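Local coordinates for malonyl coenzyme A-acyl carrier protein transacylase (Helicobacter pylori, PDB 2H1Y) that probably transfers the malonyl group from malonyl-CoA to the holo acyl carrier protein, the step that supplies malonyl units for fatty acid synthesis, at residues P20-G23 and S24-I27. Numbering follows the deposited sequence.
Sequences PGQG and SQCI
S24 and G21 illustrate how a polar side chain can reinforce a tight turn. From S24 CB, which packs 3.6 Å from G21 O, the serine side chain runs towards the carbonyl of G21. With OG lodged between the backbone N and the carbonyl carbon (chi1 60°), S24 OG donates to G21 O at 2.7 Å, in the carbonyl plane and with a C=O...O angle of 155°. The same S24 OG lies 3.6 Å from P20 CB, so the proline ring flanks the hydroxyl. G21 O also receives the closing bond of the turn, but S24 N is 3.4 Å away and that bond is weak; the shorter link comes from the side chain.

G21 to S24 form a type II beta turn, with glycine at its third position, where the backbone angles of G23 would press a CB against the preceding carbonyl O. It belongs to the GQGSQ sequence characteristic of FabD acyltransferases, in the loop between strand 15-19 and helix 31-36.

Q25 makes a second link to the turn. Its chain bends at chi2 (-77°), bringing Q25 OE1 back to accept from G23 N at 3.0 Å, on a lone pair in the amide plane. Beyond the turn, helix 69-90 adjoins S24 and Q25 through I76, while the amide of Q22 hydrogen-bonds S69 OG through NE2 and Q73 NE2 through OE1.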
ATOM      1  N   PRO A  20       0.183  -1.268  -4.137  1.00 40.06           N
ATOM      2  CA  PRO A  20       1.050  -1.816  -3.115  1.00 40.43           C
ATOM      3  C   PRO A  20       1.461  -0.750  -2.122  1.00 40.83           C
ATOM      4  O   PRO A  20       1.339   0.438  -2.417  1.00 40.62           O
ATOM      5  CB  PRO A  20       2.262  -2.315  -3.914  1.00 40.88           C
ATOM      6  CG  PRO A  20       2.291  -1.539  -5.160  1.00 39.24           C
ATOM      7  CD  PRO A  20       0.910  -0.976  -5.383  1.00 39.92           C
ATOM      8  N   GLY A  21       1.926  -1.200  -0.962  1.00 41.60           N
ATOM      9  CA  GLY A  21       2.396  -0.360   0.121  1.00 42.62           C
ATOM     10  C   GLY A  21       3.828  -0.698   0.476  1.00 44.07           C
ATOM     11  O   GLY A  21       4.608  -1.152  -0.361  1.00 43.75           O
ATOM     12  N   GLN A  22       4.181  -0.469   1.729  1.00 45.82           N
ATOM     13  CA  GLN A  22       5.566  -0.523   2.159  1.00 47.54           C
ATOM     14  C   GLN A  22       6.162  -1.937   2.049  1.00 47.80           C
ATOM     15  O   GLN A  22       5.477  -2.924   2.336  1.00 47.90           O
ATOM     16  CB  GLN A  22       5.688   0.048   3.572  1.00 48.14           C
ATOM     17  CG  GLN A  22       6.981   0.828   3.802  1.00 52.01           C
ATOM     18  CD  GLN A  22       6.797   1.967   4.796  1.00 57.59           C
ATOM     19  OE1 GLN A  22       5.797   2.712   4.762  1.00 57.29           O
ATOM     20  NE2 GLN A  22       7.765   2.106   5.704  1.00 60.96           N
ATOM     21  N   GLY A  23       7.436  -2.011   1.636  1.00 48.06           N
ATOM     22  CA  GLY A  23       8.084  -3.262   1.221  1.00 48.10           C
ATOM     23  C   GLY A  23       8.212  -3.492  -0.296  1.00 48.46           C
ATOM     24  O   GLY A  23       8.870  -4.455  -0.731  1.00 48.65           O
ATOM     25  N   SER A  24       7.600  -2.624  -1.108  1.00 48.22           N
ATOM     26  CA  SER A  24       7.640  -2.749  -2.568  1.00 48.28           C
ATOM     27  C   SER A  24       8.545  -1.701  -3.235  1.00 48.96           C
ATOM     28  O   SER A  24       8.873  -1.800  -4.421  1.00 48.44           O
ATOM     29  CB  SER A  24       6.227  -2.698  -3.142  1.00 48.47           C
ATOM     30  OG  SER A  24       5.576  -1.481  -2.830  1.00 48.79           O
ATOM     31  N   GLN A  25       8.967  -0.701  -2.466  1.00 49.63           N
ATOM     32  CA  GLN A  25       9.964   0.239  -2.957  1.00 50.80           C
ATOM     33  C   GLN A  25      11.261  -0.499  -3.284  1.00 51.84           C
ATOM     34  O   GLN A  25      11.584  -1.520  -2.668  1.00 51.71           O
ATOM     35  CB  GLN A  25      10.227   1.377  -1.955  1.00 50.57           C
ATOM     36  CG  GLN A  25      11.134   1.013  -0.787  1.00 49.68           C
ATOM     37  CD  GLN A  25      10.431   0.190   0.263  1.00 49.88           C
ATOM     38  OE1 GLN A  25       9.284  -0.232   0.086  1.00 50.28           O
ATOM     39  NE2 GLN A  25      11.109  -0.037   1.374  1.00 49.47           N
ATOM     40  N   CYS A  26      11.994   0.031  -4.263  1.00 52.97           N
ATOM     41  CA  CYS A  26      13.214  -0.585  -4.726  1.00 54.11           C
ATOM     42  C   CYS A  26      14.091   0.421  -5.443  1.00 54.26           C
ATOM     43  O   CYS A  26      13.590   1.358  -6.056  1.00 54.00           O
ATOM     44  CB  CYS A  26      12.884  -1.719  -5.668  1.00 54.17           C
ATOM     45  SG  CYS A  26      14.129  -2.950  -5.548  1.00 59.21           S
ATOM     46  N   ILE A  27      15.406   0.230  -5.369  1.00 54.61           N
ATOM     47  CA  ILE A  27      16.314   1.049  -6.157  1.00 54.78           C
ATOM     48  C   ILE A  27      16.030   0.743  -7.632  1.00 54.60           C
ATOM     49  O   ILE A  27      16.050  -0.413  -8.047  1.00 54.33           O
ATOM     50  CB  ILE A  27      17.795   0.866  -5.724  1.00 54.77           C
ATOM     51  CG1 ILE A  27      18.114   1.785  -4.530  1.00 56.10           C
ATOM     52  CG2 ILE A  27      18.750   1.242  -6.845  1.00 54.70           C
ATOM     53  CD1 ILE A  27      17.720   1.256  -3.119  1.00 58.28           C
TER